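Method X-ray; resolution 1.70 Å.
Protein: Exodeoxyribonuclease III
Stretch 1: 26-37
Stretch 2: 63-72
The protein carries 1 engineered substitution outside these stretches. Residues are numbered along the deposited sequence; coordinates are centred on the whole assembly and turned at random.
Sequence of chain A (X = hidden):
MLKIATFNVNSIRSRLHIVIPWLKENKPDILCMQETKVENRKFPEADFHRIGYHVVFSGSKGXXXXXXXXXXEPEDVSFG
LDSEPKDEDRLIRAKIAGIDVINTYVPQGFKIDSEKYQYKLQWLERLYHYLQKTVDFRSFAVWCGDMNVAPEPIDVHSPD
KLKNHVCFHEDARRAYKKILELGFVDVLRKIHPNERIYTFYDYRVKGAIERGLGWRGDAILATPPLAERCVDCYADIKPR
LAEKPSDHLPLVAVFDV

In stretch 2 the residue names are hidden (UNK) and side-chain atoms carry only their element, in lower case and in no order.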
ATOM      1  N   ASN A  26      17.320  17.166  -4.418  1.00 30.26           N
ATOM      2  CA  ASN A  26      18.355  17.091  -5.445  1.00 30.06           C
ATOM      3  C   ASN A  26      18.254  18.181  -6.507  1.00 29.63           C
ATOM      4  O   ASN A  26      19.250  18.516  -7.169  1.00 29.71           O
ATOM      5  CB  ASN A  26      18.344  15.692  -6.069  1.00 29.95           C
ATOM      6  CG  ASN A  26      18.874  14.640  -5.103  1.00 32.04           C
ATOM      7  OD1 ASN A  26      20.100  14.456  -4.982  1.00 35.02           O
ATOM      8  ND2 ASN A  26      17.962  13.977  -4.378  1.00 29.13           N
ATOM      9  N   LYS A  27      17.042  18.702  -6.684  1.00 29.14           N
ATOM     10  CA  LYS A  27      16.776  19.851  -7.563  1.00 30.06           C
ATOM     11  C   LYS A  27      17.421  19.718  -8.953  1.00 29.09           C
ATOM     12  O   LYS A  27      18.105  20.656  -9.407  1.00 29.59           O
ATOM     13  CB  LYS A  27      17.215  21.168  -6.905  1.00 29.75           C
ATOM     14  CG  LYS A  27      16.746  21.341  -5.472  1.00 31.33           C
ATOM     15  CD  LYS A  27      17.374  22.596  -4.830  1.00 33.00           C
ATOM     16  CE  LYS A  27      18.912  22.561  -4.933  1.00 38.35           C
ATOM     17  NZ  LYS A  27      19.634  23.413  -3.933  1.00 43.93           N
ATOM     18  N   PRO A  28      17.190  18.579  -9.631  1.00 28.76           N
ATOM     19  CA  PRO A  28      17.760  18.443 -10.975  1.00 28.36           C
ATOM     20  C   PRO A  28      17.084  19.423 -11.922  1.00 28.05           C
ATOM     21  O   PRO A  28      15.920  19.790 -11.707  1.00 28.12           O
ATOM     22  CB  PRO A  28      17.398  17.001 -11.372  1.00 28.83           C
ATOM     23  CG  PRO A  28      16.108  16.703 -10.575  1.00 29.06           C
ATOM     24  CD  PRO A  28      16.384  17.393  -9.249  1.00 29.31           C
ATOM     25  N   ASP A  29      17.791  19.835 -12.970  1.00 27.44           N
ATOM     26  CA  ASP A  29      17.151  20.583 -14.048  1.00 28.17           C
ATOM     27  C   ASP A  29      16.129  19.778 -14.855  1.00 28.27           C
ATOM     28  O   ASP A  29      15.086  20.302 -15.279  1.00 27.56           O
ATOM     29  CB  ASP A  29      18.245  21.183 -14.937  1.00 29.13           C
ATOM     30  CG  ASP A  29      19.136  22.130 -14.147  1.00 28.60           C
ATOM     31  OD1 ASP A  29      20.219  21.687 -13.699  1.00 29.80           O
ATOM     32  OD2 ASP A  29      18.732  23.303 -13.915  1.00 28.64           O
ATOM     33  N   ILE A  30      16.434  18.505 -15.061  1.00 27.52           N
ATOM     34  CA  ILE A  30      15.609  17.624 -15.888  1.00 28.82           C
ATOM     35  C   ILE A  30      15.598  16.253 -15.192  1.00 28.50           C
ATOM     36  O   ILE A  30      16.674  15.757 -14.815  1.00 29.44           O
ATOM     37  CB  ILE A  30      16.248  17.468 -17.303  1.00 28.79           C
ATOM     38  CG1 ILE A  30      16.217  18.800 -18.050  1.00 29.31           C
ATOM     39  CG2 ILE A  30      15.510  16.402 -18.091  1.00 31.74           C
ATOM     40  CD1 ILE A  30      17.123  18.896 -19.239  1.00 31.50           C
ATOM     41  N   LEU A  31      14.405  15.666 -14.991  1.00 29.01           N
ATOM     42  CA  LEU A  31      14.288  14.259 -14.524  1.00 29.22           C
ATOM     43  C   LEU A  31      13.436  13.493 -15.515  1.00 29.86           C
ATOM     44  O   LEU A  31      12.230  13.790 -15.656  1.00 29.87           O
ATOM     45  CB  LEU A  31      13.639  14.172 -13.132  1.00 29.66           C
ATOM     46  CG  LEU A  31      13.308  12.737 -12.688  1.00 31.91           C
ATOM     47  CD1 LEU A  31      14.565  11.921 -12.438  1.00 32.56           C
ATOM     48  CD2 LEU A  31      12.393  12.727 -11.449  1.00 30.71           C
ATOM     49  N   CYS A  32      14.062  12.526 -16.194  1.00 30.08           N
ATOM     50  CA  CYS A  32      13.335  11.579 -17.064  1.00 30.53           C
ATOM     51  C   CYS A  32      12.815  10.410 -16.238  1.00 30.47           C
ATOM     52  O   CYS A  32      13.563   9.845 -15.443  1.00 31.04           O
ATOM     53  CB  CYS A  32      14.235  11.047 -18.177  1.00 31.93           C
ATOM     54  SG  CYS A  32      14.760  12.363 -19.261  1.00 33.91           S
ATOM     55  N   MET A  33      11.565  10.021 -16.442  1.00 29.26           N
ATOM     56  CA  MET A  33      11.015   8.900 -15.693  1.00 29.12           C
ATOM     57  C   MET A  33      10.478   7.839 -16.641  1.00 29.24           C
ATOM     58  O   MET A  33       9.978   8.173 -17.713  1.00 28.70           O
ATOM     59  CB  MET A  33       9.864   9.388 -14.796  1.00 29.07           C
ATOM     60  CG  MET A  33      10.314  10.280 -13.669  1.00 29.75           C
ATOM     61  SD  MET A  33       8.937  11.191 -12.934  1.00 31.41           S
ATOM     62  CE  MET A  33       8.920  12.664 -13.980  1.00 30.18           C
ATOM     63  N   GLN A  34      10.590   6.570 -16.245  1.00 28.04           N
ATOM     64  CA  GLN A  34      10.013   5.457 -17.006  1.00 28.75           C
ATOM     65  C   GLN A  34       9.141   4.586 -16.131  1.00 27.90           C
ATOM     66  O   GLN A  34       9.264   4.602 -14.893  1.00 27.43           O
ATOM     67  CB  GLN A  34      11.110   4.601 -17.632  1.00 28.39           C
ATOM     68  CG  GLN A  34      12.139   5.414 -18.429  1.00 29.05           C
ATOM     69  CD  GLN A  34      13.163   6.024 -17.537  1.00 29.45           C
ATOM     70  OE1 GLN A  34      13.526   5.439 -16.499  1.00 31.12           O
ATOM     71  NE2 GLN A  34      13.625   7.204 -17.903  1.00 30.72           N
ATOM     72  N   GLU A  35       8.321   3.763 -16.785  1.00 27.19           N
ATOM     73  CA  GLU A  35       7.319   2.932 -16.104  1.00 28.46           C
ATOM     74  C   GLU A  35       6.455   3.723 -15.122  1.00 28.30           C
ATOM     75  O   GLU A  35       6.267   3.348 -13.966  1.00 28.93           O
ATOM     76  CB  GLU A  35       7.962   1.674 -15.475  1.00 28.73           C
ATOM     77  CG  GLU A  35       8.275   0.661 -16.550  1.00 32.18           C
ATOM     78  CD  GLU A  35       8.494  -0.745 -16.024  1.00 39.17           C
ATOM     79  OE1 GLU A  35       9.618  -1.037 -15.562  1.00 36.57           O
ATOM     80  OE2 GLU A  35       7.556  -1.581 -16.135  1.00 39.09           O
ATOM     81  N   THR A  36       5.955   4.860 -15.604  1.00 28.37           N
ATOM     82  CA  THR A  36       4.963   5.661 -14.871  1.00 28.13           C
ATOM     83  C   THR A  36       3.648   4.908 -14.673  1.00 28.00           C
ATOM     84  O   THR A  36       2.917   5.164 -13.693  1.00 27.09           O
ATOM     85  CB  THR A  36       4.685   7.021 -15.565  1.00 28.34           C
ATOM     86  OG1 THR A  36       4.227   6.783 -16.895  1.00 28.43           O
ATOM     87  CG2 THR A  36       5.966   7.862 -15.641  1.00 28.07           C
ATOM     88  N   LYS A  37       3.334   4.018 -15.614  1.00 27.99           N
ATOM     89  CA  LYS A  37       2.185   3.109 -15.511  1.00 28.65           C
ATOM     90  C   LYS A  37       0.873   3.856 -15.227  1.00 28.36           C
ATOM     91  O   LYS A  37       0.089   3.534 -14.286  1.00 29.07           O
ATOM     92  CB  LYS A  37       2.446   2.010 -14.473  1.00 29.05           C
ATOM     93  CG  LYS A  37       3.581   1.080 -14.835  1.00 30.94           C
ATOM     94  CD  LYS A  37       3.853   0.077 -13.728  1.00 32.07           C
ATOM     95  CE  LYS A  37       5.019  -0.803 -14.150  1.00 35.24           C
ATOM     96  NZ  LYS A  37       5.383  -1.800 -13.121  1.00 39.07           N
ATOM     97  N   UNK A  63       0.591   0.150 -17.771  1.00 32.87           N
ATOM     98  CA  UNK A  63       1.900  -0.384 -18.170  1.00 33.08           C
ATOM     99  C   UNK A  63       2.708   0.651 -18.926  1.00 31.32           C
ATOM    100  O   UNK A  63       2.143   1.629 -19.436  1.00 30.53           O
ATOM    101  n   UNK A  63       1.121  -2.476 -22.453  1.00 45.88           N
ATOM    102  c   UNK A  63       0.412  -2.196 -23.548  1.00 48.80           C
ATOM    103  c   UNK A  63       0.561  -2.616 -21.105  1.00 37.72           C
ATOM    104  c   UNK A  63       0.798  -1.363 -20.255  1.00 36.98           C
ATOM    105  n   UNK A  63       1.031  -2.085 -24.724  1.00 50.85           N
ATOM    106  c   UNK A  63       1.727  -1.609 -19.069  1.00 33.46           C
ATOM    107  n   UNK A  63      -0.911  -2.033 -23.482  1.00 49.72           N
ATOM    108  N   UNK A  64       4.015   0.408 -19.030  1.00 30.37           N
ATOM    109  CA  UNK A  64       4.917   1.326 -19.711  1.00 29.61           C
ATOM    110  C   UNK A  64       4.750   2.742 -19.172  1.00 28.94           C
ATOM    111  O   UNK A  64       4.539   2.892 -17.964  1.00 28.83           O
ATOM    112  c   UNK A  64       4.830  -0.156 -21.756  1.00 31.43           C
ATOM    113  o   UNK A  64       5.635  -0.946 -21.241  1.00 32.56           O
ATOM    114  c   UNK A  64       4.698   1.259 -21.226  1.00 28.41           C
ATOM    115  n   UNK A  64       4.069  -0.477 -22.794  1.00 31.07           N
ATOM    116  N   UNK A  65       4.862   3.760 -20.035  1.00 28.02           N
ATOM    117  CA  UNK A  65       4.610   5.153 -19.614  1.00 27.29           C
ATOM    118  C   UNK A  65       5.941   5.862 -19.329  1.00 27.09           C
ATOM    119  O   UNK A  65       6.825   5.337 -18.628  1.00 28.40           O
ATOM    120  N   UNK A  66       6.088   7.056 -19.886  1.00 26.85           N
ATOM    121  CA  UNK A  66       7.314   7.855 -19.723  1.00 27.20           C
ATOM    122  C   UNK A  66       6.914   9.315 -19.425  1.00 27.08           C
ATOM    123  O   UNK A  66       5.834   9.756 -19.801  1.00 28.00           O
ATOM    124  c   UNK A  66       7.397   8.167 -22.277  1.00 28.64           C
ATOM    125  c   UNK A  66       8.893   6.442 -21.162  1.00 29.05           C
ATOM    126  c   UNK A  66       8.197   7.808 -21.005  1.00 27.51           C
ATOM    127  N   UNK A  67       7.774  10.049 -18.741  1.00 27.35           N
ATOM    128  CA  UNK A  67       7.481  11.453 -18.405  1.00 27.44           C
ATOM    129  C   UNK A  67       8.819  12.165 -18.261  1.00 28.45           C
ATOM    130  O   UNK A  67       9.860  11.501 -18.065  1.00 28.93           O
ATOM    131  c   UNK A  67       6.677  11.523 -17.105  1.00 27.02           C
ATOM    132  N   UNK A  68       8.807  13.499 -18.406  1.00 28.81           N
ATOM    133  CA  UNK A  68       9.997  14.298 -18.081  1.00 28.08           C
ATOM    134  C   UNK A  68       9.526  15.473 -17.218  1.00 28.63           C
ATOM    135  O   UNK A  68       8.599  16.203 -17.606  1.00 27.54           O
ATOM    136  c   UNK A  68      10.711  14.859 -19.333  1.00 28.48           C
ATOM    137  c   UNK A  68      10.972  13.764 -20.370  1.00 29.88           C
ATOM    138  c   UNK A  68      11.305  14.355 -21.769  1.00 28.33           C
ATOM    139  c   UNK A  68      12.019  15.637 -18.919  1.00 28.24           C
ATOM    140  N   UNK A  69      10.132  15.598 -16.037  1.00 28.49           N
ATOM    141  CA  UNK A  69       9.936  16.772 -15.160  1.00 28.80           C
ATOM    142  C   UNK A  69      11.113  17.744 -15.329  1.00 29.06           C
ATOM    143  O   UNK A  69      12.274  17.318 -15.512  1.00 29.32           O
ATOM    144  c   UNK A  69       9.794  16.324 -13.709  1.00 29.22           C
ATOM    145  N   UNK A  70      10.825  19.041 -15.301  1.00 28.19           N
ATOM    146  CA  UNK A  70      11.875  20.031 -15.502  1.00 28.71           C
ATOM    147  C   UNK A  70      11.568  21.381 -14.889  1.00 28.66           C
ATOM    148  O   UNK A  70      10.394  21.738 -14.673  1.00 27.40           O
ATOM    149  c   UNK A  70      12.194  20.179 -17.000  1.00 28.12           C
ATOM    150  o   UNK A  70      11.057  20.608 -17.746  1.00 29.02           O
ATOM    151  N   UNK A  71      12.626  22.126 -14.584  1.00 28.23           N
ATOM    152  CA  UNK A  71      12.464  23.472 -14.048  1.00 29.06           C
ATOM    153  C   UNK A  71      11.996  24.433 -15.149  1.00 29.51           C
ATOM    154  O   UNK A  71      11.159  25.312 -14.917  1.00 30.95           O
ATOM    155  c   UNK A  71      13.210  23.279 -11.016  1.00 30.92           C
ATOM    156  c   UNK A  71      14.212  23.146 -12.172  1.00 30.59           C
ATOM    157  c   UNK A  71      13.781  23.951 -13.411  1.00 28.69           C
ATOM    158  c   UNK A  71      15.617  23.561 -11.732  1.00 30.71           C
ATOM    159  N   UNK A  72      12.537  24.254 -16.349  1.00 30.51           N
ATOM    160  CA  UNK A  72      12.159  25.092 -17.492  1.00 31.07           C
ATOM    161  C   UNK A  72      11.024  24.436 -18.284  1.00 31.24           C
ATOM    162  O   UNK A  72      10.921  23.200 -18.337  1.00 32.11           O
ATOM    163  c   UNK A  72      13.372  25.359 -18.391  1.00 31.33           C
ATOM    164  o   UNK A  72      14.240  27.933 -16.036  1.00 40.30           O
ATOM    165  c   UNK A  72      13.894  27.545 -17.181  1.00 37.28           C
ATOM    166  o   UNK A  72      13.086  28.192 -17.886  1.00 37.59           O
ATOM    167  c   UNK A  72      14.464  26.235 -17.736  1.00 32.67           C
TER
HETATM  168  O   HOH W   1      15.082  22.779 -16.834  1.00 22.90           O
HETATM  169  O   HOH W   2       5.226  -1.782 -17.706  1.00 32.10           O
HETATM  170  O   HOH W   3       3.473   9.034 -18.061  1.00 25.81           O

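Position 63 carries three carbons in a row, a nitrogen, then a carbon bearing two more nitrogens: a guanidinium, so Arg63. Its CB points away from stretch 1; its backbone CA lies 4.0 Å from CG of Lys37.

Position 64 has two carbons, the second holding one oxygen and one nitrogen, which is the short amide of Asn64. Here too the CA-to-CB bond points away while the backbone works: O of Asn64 accepts a hydrogen bond from N of Lys37 at 2.9 Å. A water links N of Asn64 to OE2 of Glu35, 2.8 Å from each.

Position 65 has no side-chain atoms. An ideal CB would sit 2.2 Å from OG1 of Thr36, a clash, and the backbone angles (99/132) would also jam it against the preceding carbonyl. Both point to Gly65, whose O receives N of Thr36 at 3.2 Å.

Position 66 shows one carbon carrying two more, the beta-branched fork of Val66. It pairs with Gln34, where its CG1 lies 4.4 Å from CG.

Position 67 holds a single carbon, hence Ala67. Its CB lies 4.0 Å from both CE of Met33 and CG2 of Thr36, a small residue covered by larger neighbours.

Position 68 has four carbons, forked at the first, with one arm two carbons long: Ile68. Its CG2 meets CG2 of Ile30 at 3.7 Å, and its CG1 lies 4.2 Å from SG of Cys32.

Position 69 again has one carbon, so Ala69; its CB is 3.8 Å from CE of Met33 and 4.4 Å from CB of Leu31.

Position 70 has a carbon then an oxygen. Unbranched, this is Ser70, paired with Ile30; its OG donates to O of residue 72 at 2.7 Å.

Position 71 has four carbons forked at the second, Leu71. Its CD1 approaches O of Pro28 at 3.8 Å, and its N donates to O of Asp29 at 3.1 Å.

Position 72 has three carbons, the third with two oxygens: Glu72. A water joins its N (3.0 Å) to O of Asp29 (2.9 Å).

The rule is antiparallel pairing with alternating faces. Leu31 and Met33 exchange backbone hydrogen bonds with Ala69 and Ala67: N of Leu31 to O of Ala69 is 2.7 Å and N of Ala69 to O of Leu31 2.8 Å; N of Met33 to O of Ala67 is 2.8 Å and N of Ala67 to O of Met33 3.1 Å. On their face, Met33 spans the two alanines; on the other, Ile30 and Cys32 pack against Ile68. Past the strand, Thr36 occupies the space glycine leaves.

Stretch 2, residues 63-72: RNGVAIASLE
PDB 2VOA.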